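Local coordinates for protein walker-type atpase (Pyrococcus abyssi, PDB 2QEN) that binds ADP and is probably an ATP-hydrolysing P-loop ATPase, although its cellular role is unknown, at residues E210-G215 against N226-A231; V243-E248 against G253-A258; R214-V219 against V247-N252; G268-E273 against A345-I350. The protein carries 1 engineered substitution. All blocks are in the same frame, centred on the assembly; numbering follows the deposited sequence.

Contact 1. Residues E210-G215 against N226-A231. With ADP (adenosine-5'-diphosphate), chain C.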
# COMPACT_ATOMS: atom_id res chain seq x y z
N GLU A 210 -3.85 5.45 22.38
CA GLU A 210 -5.29 5.18 22.34
C GLU A 210 -5.70 3.91 21.58
O GLU A 210 -6.65 3.20 21.99
CB GLU A 210 -6.04 6.40 21.78
CG GLU A 210 -7.47 6.49 22.27
CD GLU A 210 -7.60 6.11 23.73
OE1 GLU A 210 -7.21 6.94 24.60
OE2 GLU A 210 -8.09 4.98 24.00
N PHE A 211 -4.99 3.63 20.48
CA PHE A 211 -5.16 2.41 19.70
C PHE A 211 -4.94 1.18 20.58
O PHE A 211 -5.82 0.33 20.68
CB PHE A 211 -4.17 2.44 18.51
CG PHE A 211 -4.32 1.29 17.55
CD1 PHE A 211 -3.72 0.05 17.81
CD2 PHE A 211 -5.02 1.46 16.36
CE1 PHE A 211 -3.85 -1.02 16.91
CE2 PHE A 211 -5.14 0.41 15.46
CZ PHE A 211 -4.55 -0.84 15.74
N LEU A 212 -3.78 1.12 21.23
CA LEU A 212 -3.45 0.03 22.14
C LEU A 212 -4.41 -0.08 23.32
O LEU A 212 -4.85 -1.18 23.67
CB LEU A 212 -2.01 0.18 22.66
CG LEU A 212 -0.90 -0.13 21.65
CD1 LEU A 212 0.48 -0.03 22.32
CD2 LEU A 212 -1.10 -1.54 20.99
N LYS A 213 -4.73 1.06 23.91
CA LYS A 213 -5.71 1.13 25.00
C LYS A 213 -7.05 0.51 24.63
O LYS A 213 -7.58 -0.29 25.39
CB LYS A 213 -5.88 2.58 25.46
CG LYS A 213 -4.79 3.04 26.41
CD LYS A 213 -4.95 4.50 26.86
CE LYS A 213 -6.24 4.74 27.61
NZ LYS A 213 -6.43 3.74 28.71
N ARG A 214 -7.59 0.88 23.47
CA ARG A 214 -8.85 0.31 22.97
C ARG A 214 -8.74 -1.21 22.79
O ARG A 214 -9.62 -1.95 23.25
CB ARG A 214 -9.29 0.99 21.66
CG ARG A 214 -10.69 0.60 21.20
CD ARG A 214 -11.13 1.34 19.94
NE ARG A 214 -11.92 2.55 20.22
CZ ARG A 214 -12.43 3.35 19.27
NH1 ARG A 214 -12.23 3.07 17.99
NH2 ARG A 214 -13.14 4.42 19.61
N GLY A 215 -7.66 -1.67 22.16
CA GLY A 215 -7.40 -3.09 21.96
C GLY A 215 -7.47 -3.95 23.21
O GLY A 215 -8.02 -5.04 23.19
N ASN A 226 2.84 2.59 31.65
CA ASN A 226 4.23 2.57 31.20
C ASN A 226 4.57 1.48 30.15
O ASN A 226 5.49 1.67 29.36
CB ASN A 226 5.19 2.49 32.40
CG ASN A 226 5.50 3.88 33.01
OD1 ASN A 226 5.24 4.93 32.39
ND2 ASN A 226 6.05 3.88 34.22
N GLU A 227 3.82 0.37 30.15
CA GLU A 227 4.02 -0.69 29.16
C GLU A 227 3.46 -0.29 27.79
O GLU A 227 4.05 -0.62 26.75
CB GLU A 227 3.38 -2.01 29.62
CG GLU A 227 4.04 -2.66 30.86
CD GLU A 227 3.37 -3.98 31.26
OE1 GLU A 227 2.78 -4.66 30.38
OE2 GLU A 227 3.41 -4.33 32.47
N ILE A 228 2.33 0.39 27.79
CA ILE A 228 1.79 0.95 26.55
C ILE A 228 2.70 2.06 25.99
O ILE A 228 2.98 2.10 24.79
CB ILE A 228 0.29 1.39 26.71
CG1 ILE A 228 -0.61 0.13 26.67
CG2 ILE A 228 -0.13 2.42 25.62
CD1 ILE A 228 -1.96 0.30 27.31
N GLU A 229 3.19 2.94 26.86
CA GLU A 229 4.16 3.96 26.46
C GLU A 229 5.42 3.35 25.85
O GLU A 229 5.87 3.78 24.79
CB GLU A 229 4.54 4.88 27.63
CG GLU A 229 3.34 5.54 28.27
CD GLU A 229 3.67 6.87 28.90
OE1 GLU A 229 4.33 6.88 29.97
OE2 GLU A 229 3.24 7.90 28.32
N GLU A 230 5.97 2.33 26.52
CA GLU A 230 7.15 1.62 26.01
C GLU A 230 6.89 0.93 24.66
O GLU A 230 7.74 0.93 23.78
CB GLU A 230 7.66 0.62 27.06
CG GLU A 230 9.10 0.16 26.85
CD GLU A 230 10.13 1.08 27.48
OE1 GLU A 230 10.26 1.12 28.73
OE2 GLU A 230 10.83 1.77 26.71
N ALA A 231 5.71 0.34 24.47
CA ALA A 231 5.38 -0.29 23.19
C ALA A 231 5.34 0.74 22.04
O ALA A 231 5.80 0.47 20.94
CB ALA A 231 4.08 -1.05 23.28
PB ADP C . -0.85 -1.21 3.82
O1B ADP C . -0.75 0.28 4.04
O2B ADP C . -1.92 -1.56 2.81
O3B ADP C . 0.45 -1.92 3.57
PA ADP C . -2.65 -2.65 5.68
O1A ADP C . -3.95 -1.93 5.40
O2A ADP C . -2.47 -4.06 5.23
O3A ADP C . -1.35 -1.75 5.25
O5' ADP C . -2.47 -2.56 7.28
C5' ADP C . -1.55 -3.38 8.01
C4' ADP C . -2.32 -4.05 9.16
O4' ADP C . -2.50 -3.12 10.25
C3' ADP C . -3.74 -4.50 8.83
O3' ADP C . -3.80 -5.85 8.40
C2' ADP C . -4.45 -4.40 10.14
O2' ADP C . -3.93 -5.46 10.93
C1' ADP C . -3.82 -3.20 10.78
N9 ADP C . -4.47 -1.89 10.59
C8 ADP C . -4.12 -0.97 9.67
N7 ADP C . -4.84 0.17 9.80
C5 ADP C . -5.68 -0.01 10.83
C6 ADP C . -6.72 0.79 11.51
N6 ADP C . -7.01 2.04 11.10
N1 ADP C . -7.36 0.22 12.56
C2 ADP C . -7.10 -1.02 12.97
N3 ADP C . -6.15 -1.80 12.42
C4 ADP C . -5.42 -1.36 11.36
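Glu210 O accepts from Arg214 N at 2.9 Å, the helical bond of the turn from which Leu212 points toward Ile228. Helices 205-217 and 225-235 follow the last strand of the P-loop ATPase sheet, a place consistent with the helical lid of AAA+-like ATPases. The axes of the two segments approach to 10.2 Å and run at 129° to each other, and no hydrogen bond joins them; carbon-to-carbon contacts do. Leu212 CD1 lies 3.9 Å from Ala231 CB and 4.2 Å from Ile228 CG2, filling the notch between residues one helical turn apart. On another side of helix 205-217, Phe211 turns to the nucleotide: its CG stands trans to the backbone N (chi1 -175°), and ring atom CE2 comes within 3.5 Å of C2 of ADP. N1 of the adenine lies in the plane of the phenyl ring, at its edge, while Phe15 makes an edge-to-face pair with the same phenyl. A serine here would probably leave that margin of the adenine without its apolar neighbour and Phe15 without its aromatic mate. At the flank of the contact, the aliphatic chain of Lys213 crosses Ile228 at about a right angle, with Lys213 CG 4.0 Å from Ile228 CD1.

Contact 2. Residues V243-E248 against G253-A258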
# COMPACT_ATOMS: atom_id res chain seq x y z
N VAL A 243 -0.93 -3.89 16.04
CA VAL A 243 -1.82 -5.07 16.07
C VAL A 243 -1.09 -6.38 16.38
O VAL A 243 -1.58 -7.17 17.18
CB VAL A 243 -2.69 -5.20 14.78
CG1 VAL A 243 -3.44 -6.55 14.75
CG2 VAL A 243 -3.69 -4.06 14.68
N VAL A 244 0.06 -6.62 15.76
CA VAL A 244 0.89 -7.81 16.07
C VAL A 244 1.25 -7.84 17.56
O VAL A 244 1.15 -8.88 18.21
CB VAL A 244 2.22 -7.86 15.23
CG1 VAL A 244 3.16 -8.95 15.75
CG2 VAL A 244 1.92 -8.04 13.72
N PHE A 245 1.68 -6.69 18.09
CA PHE A 245 1.98 -6.55 19.52
C PHE A 245 0.75 -6.85 20.40
O PHE A 245 0.86 -7.60 21.37
CB PHE A 245 2.54 -5.16 19.83
CG PHE A 245 2.75 -4.92 21.30
CD1 PHE A 245 3.87 -5.47 21.95
CD2 PHE A 245 1.82 -4.18 22.04
CE1 PHE A 245 4.05 -5.29 23.32
CE2 PHE A 245 1.98 -4.01 23.41
CZ PHE A 245 3.09 -4.54 24.06
N GLY A 246 -0.40 -6.27 20.06
CA GLY A 246 -1.63 -6.47 20.82
C GLY A 246 -2.01 -7.95 20.90
O GLY A 246 -2.25 -8.46 21.97
N VAL A 247 -2.03 -8.62 19.75
CA VAL A 247 -2.17 -10.08 19.66
C VAL A 247 -1.16 -10.84 20.54
O VAL A 247 -1.55 -11.70 21.33
CB VAL A 247 -2.09 -10.55 18.16
CG1 VAL A 247 -2.05 -12.10 18.04
CG2 VAL A 247 -3.28 -9.98 17.36
N GLU A 248 0.13 -10.55 20.39
CA GLU A 248 1.18 -11.26 21.17
C GLU A 248 1.05 -11.03 22.67
O GLU A 248 1.31 -11.93 23.45
CB GLU A 248 2.59 -10.88 20.68
CG GLU A 248 2.97 -11.42 19.30
CD GLU A 248 2.76 -12.94 19.19
OE1 GLU A 248 2.89 -13.63 20.22
OE2 GLU A 248 2.46 -13.44 18.08
N GLY A 253 0.86 -12.36 27.78
CA GLY A 253 0.56 -11.76 29.10
C GLY A 253 1.68 -10.96 29.73
O GLY A 253 1.63 -10.62 30.91
N ASP A 254 2.69 -10.61 28.93
CA ASP A 254 3.91 -10.00 29.45
C ASP A 254 4.51 -9.04 28.42
O ASP A 254 4.57 -9.37 27.22
CB ASP A 254 4.90 -11.10 29.84
CG ASP A 254 6.25 -10.55 30.25
OD1 ASP A 254 6.36 -10.06 31.38
OD2 ASP A 254 7.21 -10.61 29.45
N PHE A 255 4.91 -7.85 28.88
CA PHE A 255 5.47 -6.86 27.95
C PHE A 255 6.72 -7.38 27.24
O PHE A 255 6.81 -7.29 26.03
CB PHE A 255 5.78 -5.50 28.59
CG PHE A 255 6.41 -4.54 27.62
CD1 PHE A 255 5.63 -3.81 26.73
CD2 PHE A 255 7.80 -4.44 27.53
CE1 PHE A 255 6.21 -2.98 25.80
CE2 PHE A 255 8.39 -3.60 26.59
CZ PHE A 255 7.58 -2.88 25.72
N GLY A 256 7.68 -7.91 28.00
CA GLY A 256 8.92 -8.43 27.43
C GLY A 256 8.72 -9.50 26.37
O GLY A 256 9.24 -9.37 25.26
N ARG A 257 7.96 -10.54 26.71
CA ARG A 257 7.70 -11.67 25.80
C ARG A 257 6.83 -11.29 24.60
O ARG A 257 7.09 -11.74 23.48
CB ARG A 257 7.09 -12.87 26.54
CG ARG A 257 8.11 -13.70 27.27
CD ARG A 257 7.49 -14.96 27.86
NE ARG A 257 6.32 -14.67 28.69
CZ ARG A 257 6.37 -14.35 29.98
NH1 ARG A 257 7.52 -14.30 30.63
NH2 ARG A 257 5.24 -14.12 30.64
N ALA A 258 5.81 -10.45 24.82
CA ALA A 258 5.02 -9.91 23.69
C ALA A 258 5.86 -9.10 22.70
O ALA A 258 5.68 -9.22 21.48
CB ALA A 258 3.88 -9.07 24.20
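Phe245 is the first residue along 243-248 to meet the second segment, touching Phe255 and Ala258 where helix 239-252 turns into the long helix 255-280. Two successive helices of the helical region after the ATPase sheet meet at a tight turn, their backbones nearest at Glu248 and Ala258, whose CA atoms are 4.8 Å apart. The ring of Phe245, whose CG stands trans to the backbone N (chi1 175°), presents CZ to Phe255 CD1 at 3.8 Å. The two rings meet obliquely, with centroids 5.8 Å apart and planes at 60°, and the side chains as wholes cross at about a right angle. Phe245 CE1 also rests 3.9 Å from Ala258 CB, and Ala231 and Leu235 of helix 225-235 touch the same ring. With a serine in place of Phe245, a gap would probably open beside Ala258 and Phe255 would be likely to lose one of the neighbours that limit its rotation. One turn on, Glu248 lays its CB 3.6 Å from Ala258 O, a carbonyl that accepts from the Thr262 hydroxyl. A bend at chi2 then swings the carboxylate to where OE1 forms a long, weak ion pair with Arg261. After the first helix, Gly253 leaves helical geometry with positive phi, and Asp254 serves as N-cap of the next. Its OD2 receives Arg257 N at 2.8 Å, nearly straight at 166° and on the anti side of the carboxylate, while Asp254 CG lies 3.6 Å above the plane of the Arg257 guanidinium, off toward its rim.

Contact 3. Residues R214-V219 against V247-N252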
# COMPACT_ATOMS: atom_id res chain seq x y z
N ARG A 214 -7.59 0.88 23.47
CA ARG A 214 -8.85 0.31 22.97
C ARG A 214 -8.74 -1.21 22.79
O ARG A 214 -9.62 -1.95 23.25
CB ARG A 214 -9.29 0.99 21.66
CG ARG A 214 -10.69 0.60 21.20
CD ARG A 214 -11.13 1.34 19.94
NE ARG A 214 -11.92 2.55 20.22
CZ ARG A 214 -12.43 3.35 19.27
NH1 ARG A 214 -12.23 3.07 17.99
NH2 ARG A 214 -13.14 4.42 19.61
N GLY A 215 -7.66 -1.67 22.16
CA GLY A 215 -7.40 -3.09 21.96
C GLY A 215 -7.47 -3.95 23.21
O GLY A 215 -8.02 -5.04 23.19
N PHE A 216 -6.89 -3.46 24.31
CA PHE A 216 -6.90 -4.16 25.59
C PHE A 216 -8.25 -4.02 26.32
O PHE A 216 -8.71 -4.95 26.97
CB PHE A 216 -5.74 -3.69 26.47
CG PHE A 216 -4.38 -4.07 25.94
CD1 PHE A 216 -4.01 -5.42 25.84
CD2 PHE A 216 -3.47 -3.10 25.54
CE1 PHE A 216 -2.75 -5.78 25.33
CE2 PHE A 216 -2.21 -3.46 25.04
CZ PHE A 216 -1.85 -4.80 24.94
N ARG A 217 -8.87 -2.85 26.17
CA ARG A 217 -10.20 -2.59 26.71
C ARG A 217 -11.24 -3.60 26.20
O ARG A 217 -12.05 -4.11 26.99
CB ARG A 217 -10.64 -1.16 26.37
CG ARG A 217 -11.75 -0.63 27.25
CD ARG A 217 -12.04 0.85 26.97
NE ARG A 217 -11.10 1.75 27.65
CZ ARG A 217 -10.19 2.51 27.03
NH1 ARG A 217 -10.08 2.50 25.70
NH2 ARG A 217 -9.39 3.29 27.76
N GLU A 218 -11.19 -3.90 24.90
CA GLU A 218 -12.12 -4.83 24.24
C GLU A 218 -12.12 -6.24 24.85
O GLU A 218 -13.09 -6.97 24.71
CB GLU A 218 -11.84 -4.91 22.73
CG GLU A 218 -12.18 -3.64 21.95
CD GLU A 218 -11.80 -3.71 20.47
OE1 GLU A 218 -10.96 -4.57 20.09
OE2 GLU A 218 -12.33 -2.90 19.67
N VAL A 219 -11.03 -6.63 25.52
CA VAL A 219 -10.97 -7.92 26.22
C VAL A 219 -10.86 -7.77 27.74
O VAL A 219 -10.34 -8.66 28.42
CB VAL A 219 -9.82 -8.83 25.69
CG1 VAL A 219 -10.08 -9.27 24.23
CG2 VAL A 219 -8.47 -8.14 25.83
N VAL A 247 -2.03 -8.62 19.75
CA VAL A 247 -2.17 -10.08 19.66
C VAL A 247 -1.16 -10.84 20.54
O VAL A 247 -1.55 -11.70 21.33
CB VAL A 247 -2.09 -10.55 18.16
CG1 VAL A 247 -2.05 -12.10 18.04
CG2 VAL A 247 -3.28 -9.98 17.36
N GLU A 248 0.13 -10.55 20.39
CA GLU A 248 1.18 -11.26 21.17
C GLU A 248 1.05 -11.03 22.67
O GLU A 248 1.31 -11.93 23.45
CB GLU A 248 2.59 -10.88 20.68
CG GLU A 248 2.97 -11.42 19.30
CD GLU A 248 2.76 -12.94 19.19
OE1 GLU A 248 2.89 -13.63 20.22
OE2 GLU A 248 2.46 -13.44 18.08
N TYR A 249 0.60 -9.84 23.07
CA TYR A 249 0.37 -9.55 24.47
C TYR A 249 -0.78 -10.36 25.04
O TYR A 249 -0.66 -10.88 26.15
CB TYR A 249 0.19 -8.04 24.73
CG TYR A 249 0.44 -7.64 26.18
CD1 TYR A 249 -0.50 -7.93 27.18
CD2 TYR A 249 1.59 -6.95 26.55
CE1 TYR A 249 -0.27 -7.57 28.53
CE2 TYR A 249 1.82 -6.57 27.87
CZ TYR A 249 0.88 -6.89 28.86
OH TYR A 249 1.10 -6.53 30.17
N LEU A 250 -1.88 -10.48 24.29
CA LEU A 250 -3.04 -11.29 24.69
C LEU A 250 -2.68 -12.78 24.83
O LEU A 250 -3.22 -13.48 25.69
CB LEU A 250 -4.18 -11.15 23.66
CG LEU A 250 -4.91 -9.80 23.54
CD1 LEU A 250 -6.21 -9.97 22.76
CD2 LEU A 250 -5.20 -9.20 24.89
N ARG A 251 -1.79 -13.24 23.97
CA ARG A 251 -1.35 -14.62 23.98
C ARG A 251 -0.28 -14.92 25.06
O ARG A 251 -0.19 -16.04 25.52
CB ARG A 251 -0.84 -14.97 22.58
CG ARG A 251 -1.99 -15.08 21.58
CD ARG A 251 -1.51 -15.23 20.16
NE ARG A 251 -2.65 -15.57 19.32
CZ ARG A 251 -2.57 -15.92 18.04
NH1 ARG A 251 -1.41 -15.99 17.43
NH2 ARG A 251 -3.68 -16.22 17.38
N ASN A 252 0.50 -13.91 25.44
CA ASN A 252 1.68 -14.11 26.28
C ASN A 252 1.64 -13.44 27.65
O ASN A 252 2.35 -13.88 28.56
CB ASN A 252 2.93 -13.67 25.52
CG ASN A 252 3.25 -14.59 24.38
OD1 ASN A 252 3.84 -15.65 24.59
ND2 ASN A 252 2.82 -14.23 23.16
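Phe216 and Leu250 bring the two backbones nearest, their CA atoms 8.2 Å apart, so the gap between residues 214-219 and the last turns of helix 239-252 is filled by side chains alone. Phe216 leads. Its ring edge is aimed at the face of Tyr249 in a T-shaped pair, with centroids 5.2 Å apart and planes at 72°. The edge meets the root of the tyrosine: Phe216 CE1 is 3.6 Å from Tyr249 CD1, and Tyr249 CB lies in the phenyl plane. Val219 reaches Leu250 tip to tip, Val219 CG2 to Leu250 CD2 3.6 Å; chi1 of -66° places that valine methyl between its own N and carbonyl carbon. The same Leu250 CD2 also stands 4.1 Å from Phe216 CD1. Within the second segment, Asn252 ND2 returns to Glu248 O at 2.8 Å, the oxygen close to the amide plane, tying a side chain to the closing turn. The hydroxyl of Tyr249 hydrogen-bonds to Glu227 of helix 225-235, and its ring touches Ala258 of helix 255-280. Phe216 is flanked by Phe3 in a second edge-to-face pair, while Met1 touches Val219, so the N-terminal residues border this four-helix neighbourhood.

Contact 4. Residues G268-E273 against A345-I350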
# COMPACT_ATOMS: atom_id res chain seq x y z
N GLY A 268 10.98 -11.69 10.54
CA GLY A 268 10.67 -12.69 9.52
C GLY A 268 10.21 -12.07 8.21
O GLY A 268 10.77 -12.33 7.15
N LEU A 269 9.19 -11.22 8.31
CA LEU A 269 8.61 -10.55 7.14
C LEU A 269 9.61 -9.62 6.45
O LEU A 269 9.80 -9.68 5.22
CB LEU A 269 7.35 -9.78 7.56
CG LEU A 269 6.19 -10.56 8.20
CD1 LEU A 269 5.16 -9.61 8.80
CD2 LEU A 269 5.50 -11.49 7.21
N ILE A 270 10.28 -8.78 7.24
CA ILE A 270 11.24 -7.81 6.72
C ILE A 270 12.45 -8.49 6.07
O ILE A 270 12.98 -8.00 5.07
CB ILE A 270 11.66 -6.80 7.84
CG1 ILE A 270 10.44 -5.94 8.22
CG2 ILE A 270 12.86 -5.93 7.40
CD1 ILE A 270 10.46 -5.40 9.62
N MET A 271 12.85 -9.62 6.63
CA MET A 271 13.97 -10.38 6.08
C MET A 271 13.62 -10.91 4.70
O MET A 271 14.48 -10.97 3.81
CB MET A 271 14.35 -11.53 7.01
CG MET A 271 15.83 -11.64 7.30
SD MET A 271 16.46 -10.22 8.22
CE MET A 271 18.05 -10.00 7.43
N GLY A 272 12.35 -11.29 4.53
CA GLY A 272 11.82 -11.79 3.26
C GLY A 272 11.90 -10.73 2.17
O GLY A 272 12.30 -11.02 1.05
N GLU A 273 11.51 -9.51 2.52
CA GLU A 273 11.61 -8.35 1.64
C GLU A 273 13.06 -7.91 1.38
O GLU A 273 13.40 -7.48 0.28
CB GLU A 273 10.83 -7.17 2.20
CG GLU A 273 9.35 -7.39 2.28
CD GLU A 273 8.71 -6.62 3.41
OE1 GLU A 273 9.22 -5.55 3.80
OE2 GLU A 273 7.67 -7.10 3.91
N ALA A 345 14.16 -0.41 10.99
CA ALA A 345 15.43 -0.01 11.59
C ALA A 345 15.87 -0.93 12.75
O ALA A 345 17.03 -1.36 12.81
CB ALA A 345 15.36 1.46 12.04
N THR A 346 14.94 -1.25 13.67
CA THR A 346 15.19 -2.19 14.77
C THR A 346 15.67 -3.55 14.27
O THR A 346 16.64 -4.10 14.77
CB THR A 346 13.95 -2.33 15.68
OG1 THR A 346 13.65 -1.05 16.26
CG2 THR A 346 14.17 -3.34 16.82
N VAL A 347 14.99 -4.08 13.25
CA VAL A 347 15.33 -5.36 12.60
C VAL A 347 16.70 -5.33 11.90
O VAL A 347 17.47 -6.28 12.01
CB VAL A 347 14.20 -5.81 11.61
CG1 VAL A 347 14.65 -6.97 10.71
CG2 VAL A 347 12.93 -6.20 12.37
N LEU A 348 17.01 -4.24 11.19
CA LEU A 348 18.34 -4.08 10.55
C LEU A 348 19.53 -3.96 11.53
O LEU A 348 20.64 -4.31 11.17
CB LEU A 348 18.35 -2.91 9.57
CG LEU A 348 17.50 -2.99 8.30
CD1 LEU A 348 17.12 -1.58 7.86
CD2 LEU A 348 18.21 -3.74 7.16
N ARG A 349 19.28 -3.47 12.75
CA ARG A 349 20.32 -3.42 13.79
C ARG A 349 20.47 -4.79 14.46
O ARG A 349 21.36 -4.99 15.27
CB ARG A 349 19.99 -2.36 14.84
CG ARG A 349 20.20 -0.94 14.38
CD ARG A 349 20.10 0.02 15.55
NE ARG A 349 18.73 0.17 16.04
CZ ARG A 349 17.84 1.04 15.57
NH1 ARG A 349 18.15 1.85 14.56
NH2 ARG A 349 16.63 1.09 16.11
N ILE A 350 19.56 -5.69 14.08
CA ILE A 350 19.48 -7.11 14.47
C ILE A 350 18.49 -7.35 15.62
O ILE A 350 18.78 -7.10 16.79
CB ILE A 350 20.85 -7.80 14.66
CG1 ILE A 350 21.61 -7.84 13.32
CG2 ILE A 350 20.68 -9.24 15.19
CD1 ILE A 350 23.14 -8.10 13.46
OXT ILE A 350 17.35 -7.80 15.39
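Ile270 and Val347 point toward each other and pass at a slant, each using both of its branches. Ile270 CD1 comes to 3.8 Å from Val347 CG2, while Ile270 CG2 lies 3.9 Å from Val347 CG1, so two pairs of methyls mesh. The valine rotamer makes this possible: CG1 stands trans to the backbone N and CG2 trans to the carbonyl carbon (chi1 168°), spreading the fork across the isoleucine. Met271 comes in beside them, its SD no closer than 4.5 Å to Val347 CG1, a loose touch at the exposed margin. The helices so joined are the long helix 255-280 and helix 342-348 at the C terminus, in a part of the chain consistent with a winged helix-turn-helix; 71 residues lie between the segments. Ile270 also touches Trp241 of helix 239-252, and Leu348 packs against Leu274 and against Leu288 and Ala292 of helix 282-292. One turn past Ile270, Glu273 forms a salt bridge with Arg41, a residue that binds ADP, which puts polar chemistry close by but outside this interface. Between the segments themselves no hydrogen bond or ion pair forms; the C-terminal helix is held here by methyl contacts, whose hold depends on shape rather than bond direction.

In the fold
Contacts 1, 2 and 3 form one cluster, with centres 8 to 11 Å apart, in the helices after the ATPase sheet. Helix 205-217 serves contacts 1 and 3, helix 239-252 serves 2 and 3, and Phe255 of contact 2 packs on Glu227 and Ala231 of contact 1. Contacts 1 and 2 are buried, 3 only partly. The chemistry shifts with place: aliphatic in contact 1, with an aromatic turned to the nucleotide, aromatic in 2 and 3, and capped by a polar turn in 2. Contact 4, centred 18 Å or more away, is likewise mostly buried and purely apolar; helix 255-280 connects it to contact 2, running from the cluster to the C-terminal part.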